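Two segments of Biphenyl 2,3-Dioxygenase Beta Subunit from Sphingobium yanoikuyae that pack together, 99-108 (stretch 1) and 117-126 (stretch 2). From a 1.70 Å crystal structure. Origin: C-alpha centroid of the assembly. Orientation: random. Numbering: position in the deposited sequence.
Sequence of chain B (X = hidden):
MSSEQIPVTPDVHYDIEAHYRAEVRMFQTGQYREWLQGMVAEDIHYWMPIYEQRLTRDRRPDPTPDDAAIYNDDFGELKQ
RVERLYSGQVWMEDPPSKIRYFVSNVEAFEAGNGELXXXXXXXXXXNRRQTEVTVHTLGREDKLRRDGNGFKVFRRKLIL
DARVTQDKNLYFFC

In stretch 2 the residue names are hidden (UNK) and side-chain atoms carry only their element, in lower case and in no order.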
# COMPACT_ATOMS: atom_id res chain seq x y z
N ILE B 99 19.95 4.21 -2.56
CA ILE B 99 19.16 5.31 -3.09
C ILE B 99 19.43 5.36 -4.60
O ILE B 99 20.55 5.05 -5.05
CB ILE B 99 19.50 6.62 -2.39
CG1 ILE B 99 18.57 7.76 -2.84
CG2 ILE B 99 21.00 6.98 -2.54
CD1 ILE B 99 18.56 8.92 -1.89
N ARG B 100 18.40 5.65 -5.36
CA ARG B 100 18.56 5.77 -6.81
C ARG B 100 17.75 6.92 -7.34
O ARG B 100 16.62 7.08 -7.03
CB ARG B 100 18.18 4.48 -7.53
CG ARG B 100 18.69 4.37 -8.94
CD ARG B 100 18.69 3.01 -9.59
NE ARG B 100 19.36 1.97 -8.78
CZ ARG B 100 20.67 1.73 -8.78
NH1 ARG B 100 21.53 2.38 -9.60
NH2 ARG B 100 21.14 0.80 -7.97
N TYR B 101 18.37 7.72 -8.20
CA TYR B 101 17.77 8.99 -8.65
C TYR B 101 17.49 8.98 -10.16
O TYR B 101 18.32 8.57 -10.98
CB TYR B 101 18.75 10.17 -8.42
CG TYR B 101 19.16 10.51 -7.02
CD1 TYR B 101 20.13 9.76 -6.36
CD2 TYR B 101 18.70 11.65 -6.39
CE1 TYR B 101 20.54 10.07 -5.07
CE2 TYR B 101 19.11 11.95 -5.09
CZ TYR B 101 20.03 11.18 -4.45
OH TYR B 101 20.47 11.54 -3.20
N PHE B 102 16.30 9.46 -10.50
CA PHE B 102 15.84 9.60 -11.86
C PHE B 102 15.56 11.06 -12.15
O PHE B 102 14.58 11.62 -11.69
CB PHE B 102 14.64 8.70 -12.10
CG PHE B 102 14.96 7.23 -11.94
CD1 PHE B 102 14.97 6.68 -10.69
CD2 PHE B 102 15.23 6.41 -13.06
CE1 PHE B 102 15.29 5.32 -10.49
CE2 PHE B 102 15.58 5.03 -12.88
CZ PHE B 102 15.55 4.48 -11.59
N VAL B 103 16.51 11.69 -12.85
CA VAL B 103 16.47 13.11 -13.11
C VAL B 103 15.97 13.30 -14.52
O VAL B 103 16.50 12.70 -15.45
CB VAL B 103 17.86 13.78 -12.91
CG1 VAL B 103 17.83 15.28 -13.26
CG2 VAL B 103 18.36 13.55 -11.53
N SER B 104 14.94 14.13 -14.70
CA SER B 104 14.34 14.37 -16.01
C SER B 104 13.93 15.82 -16.21
O SER B 104 13.92 16.63 -15.27
CB SER B 104 13.07 13.49 -16.18
OG SER B 104 12.65 13.58 -17.53
N ASN B 105 13.63 16.16 -17.47
CA ASN B 105 13.10 17.44 -17.85
C ASN B 105 14.04 18.56 -17.48
O ASN B 105 13.61 19.56 -16.92
CB ASN B 105 11.74 17.69 -17.18
CG ASN B 105 10.73 18.15 -18.19
OD1 ASN B 105 10.26 17.34 -19.01
ND2 ASN B 105 10.43 19.44 -18.20
N VAL B 106 15.33 18.36 -17.68
CA VAL B 106 16.33 19.38 -17.39
C VAL B 106 16.13 20.51 -18.42
O VAL B 106 16.16 20.27 -19.62
CB VAL B 106 17.75 18.80 -17.50
CG1 VAL B 106 18.83 19.88 -17.41
CG2 VAL B 106 17.99 17.78 -16.43
N GLU B 107 15.89 21.74 -17.96
CA GLU B 107 15.77 22.88 -18.85
C GLU B 107 16.62 23.96 -18.26
O GLU B 107 16.45 24.34 -17.11
CB GLU B 107 14.33 23.34 -18.98
CG GLU B 107 13.45 22.39 -19.82
CD GLU B 107 12.03 22.94 -19.96
OE1 GLU B 107 11.30 22.88 -18.96
OE2 GLU B 107 11.65 23.38 -21.06
N ALA B 108 17.55 24.46 -19.05
CA ALA B 108 18.51 25.48 -18.63
C ALA B 108 18.36 26.76 -19.43
O ALA B 108 18.06 26.73 -20.65
CB ALA B 108 19.91 24.95 -18.78
N UNK B 117 20.22 29.38 -14.96
CA UNK B 117 19.05 28.95 -14.22
C UNK B 117 18.64 27.63 -14.81
O UNK B 117 18.37 27.53 -16.01
o UNK B 117 17.71 32.31 -14.19
o UNK B 117 18.74 31.26 -12.57
c UNK B 117 17.89 29.93 -14.36
c UNK B 117 18.14 31.27 -13.66
N UNK B 118 18.54 26.64 -13.94
CA UNK B 118 18.26 25.24 -14.33
C UNK B 118 17.12 24.60 -13.54
O UNK B 118 17.15 24.45 -12.30
c UNK B 118 19.29 22.99 -14.91
c UNK B 118 19.53 24.36 -14.23
c UNK B 118 20.75 25.10 -14.84
N UNK B 119 16.10 24.18 -14.29
CA UNK B 119 14.96 23.45 -13.78
C UNK B 119 15.15 21.94 -14.06
O UNK B 119 15.63 21.53 -15.11
c UNK B 119 13.40 25.42 -14.36
c UNK B 119 13.05 25.76 -12.92
c UNK B 119 12.27 25.78 -15.34
c UNK B 119 13.69 23.92 -14.45
N UNK B 120 14.72 21.11 -13.13
CA UNK B 120 14.69 19.67 -13.36
C UNK B 120 13.63 19.00 -12.45
O UNK B 120 13.28 19.54 -11.39
c UNK B 120 16.09 19.08 -13.17
o UNK B 120 16.54 19.35 -11.85
N UNK B 121 13.14 17.82 -12.87
CA UNK B 121 12.26 16.96 -12.10
C UNK B 121 13.09 15.80 -11.51
O UNK B 121 13.95 15.20 -12.22
n UNK B 121 9.41 16.80 -14.52
c UNK B 121 10.15 17.24 -13.52
o UNK B 121 9.98 18.35 -12.99
c UNK B 121 11.20 16.30 -13.01
N UNK B 122 12.84 15.46 -10.24
CA UNK B 122 13.63 14.40 -9.62
C UNK B 122 12.72 13.39 -9.02
O UNK B 122 11.76 13.74 -8.34
c UNK B 122 16.24 16.74 -8.02
c UNK B 122 14.62 14.91 -8.56
c UNK B 122 15.60 13.80 -8.20
c UNK B 122 15.43 16.07 -9.07
N UNK B 123 12.99 12.13 -9.31
CA UNK B 123 12.33 11.00 -8.67
C UNK B 123 13.40 10.21 -7.92
O UNK B 123 14.40 9.78 -8.50
c UNK B 123 10.51 8.04 -10.59
c UNK B 123 11.01 8.78 -9.31
c UNK B 123 9.89 8.95 -8.30
c UNK B 123 11.67 10.10 -9.74
N UNK B 124 13.16 9.98 -6.64
CA UNK B 124 14.14 9.36 -5.74
C UNK B 124 13.52 8.13 -5.15
O UNK B 124 12.47 8.22 -4.51
c UNK B 124 15.61 9.52 -3.68
c UNK B 124 14.57 10.27 -4.54
c UNK B 124 15.13 11.62 -5.05
N UNK B 125 14.12 6.99 -5.44
CA UNK B 125 13.72 5.72 -4.92
C UNK B 125 14.75 5.26 -3.88
O UNK B 125 15.92 5.12 -4.18
c UNK B 125 12.31 4.20 -6.40
o UNK B 125 8.50 3.02 -7.38
c UNK B 125 9.78 3.41 -7.07
c UNK B 125 11.55 4.92 -7.30
c UNK B 125 10.53 2.65 -6.19
c UNK B 125 13.66 4.65 -6.03
c UNK B 125 11.78 3.06 -5.85
c UNK B 125 10.28 4.53 -7.62
N UNK B 126 14.25 4.91 -2.70
CA UNK B 126 15.07 4.47 -1.59
C UNK B 126 14.65 3.10 -1.09
O UNK B 126 13.44 2.82 -0.96
c UNK B 126 15.01 7.85 0.46
c UNK B 126 15.24 6.94 -0.76
c UNK B 126 16.06 8.39 2.65
n UNK B 126 16.09 7.83 1.44
n UNK B 126 14.92 8.90 3.12
n UNK B 126 17.13 8.37 3.43
c UNK B 126 14.98 5.46 -0.42

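The two segments run as neighbouring antiparallel strands, their N-to-C directions 174° apart, so the side chains of the second can be read against known partners on the first. Position 117 carries two carbons, the second bearing two oxygens; its CB is the nearest side-chain atom, 6.0 Å from Ala 108 C, and the carboxylate leads away. It is Asp 117, which contributes mainly through its backbone: its O accepts a CA-H...O contact from Ala 108 CA at 3.3 Å.

Position 118 has three carbons, forked at the first, lying against Val 106 and Ala 108. A beta-branched side chain with no further atoms is valine, Val 118; its CG1 is 4.0 Å from Val 106 CG1, and its CG2 is 4.0 Å from Ala 108 CB. At 119 four carbons fork at the second, on the side of the sheet that also carries Glu 107, and the CB of position 119 lies 3.9 Å from Glu 107 O. This is Leu 119, with chi1 m and chi2 t, whose N and O both bond to the backbone of Glu 107.

Position 120 holds one carbon and one oxygen, the carbon sitting close to two valines. It is Ser 120: CB lies 4.0 Å from Val 106 CG2 and 4.2 Å from Val 103 CG1, while OG is hydrogen-bonded elsewhere in the structure. Position 121 shows two carbons, the second bearing one oxygen and one nitrogen, a carboxamide beside Asn 105. The residue is Asn 121, its ND2 3.6 Å from Asn 105 CB, a contact of packing rather than hydrogen bonding.

Four carbons at 122 fork at the first, with one arm two carbons long; the short arm meets the edge of the Tyr 101 ring and Val 103. This is the pattern of isoleucine. The CG2 of Ile 122 lies near the plane of the Tyr 101 ring, 4.2 Å from CD2 of Tyr 101, and 4.3 Å from Val 103 CG2. Position 123 again has four carbons, now forked at the second, its CB 4.0 Å from Phe 102 CB; it is Leu 123.

Position 124 has three carbons forked at the first, lying against Ile 99 and Tyr 101. As Val 124 it places CG1 3.5 Å from Ile 99 CD1 and over one face of the Tyr 101 ring. A six-carbon ring with one oxygen, hung from a single carbon, identifies 125 as Tyr 125, whose ring leads away from the first strand. At 126 three carbons, a nitrogen and a carbon carrying two more nitrogens form a chain that packs on Ile 99. It is Arg 126; its CG is 4.0 Å from Ile 99 CG1.

Eight backbone hydrogen bonds hold the contact, in reciprocal pairs joining Arg 100 with Tyr 125, Phe 102 with Leu 123, Ser 104 with Asn 121, and Glu 107 with Leu 119. Between the last two pairs the register shifts by one at a beta bulge, where Asn 105 adopts phi/psi of 59/41°. Beyond this irregularity the ladder resumes, and apolar packing supplements it along the strands, which together bury 826 Å².

Stretch 2 117-126: DVLSNILVYR
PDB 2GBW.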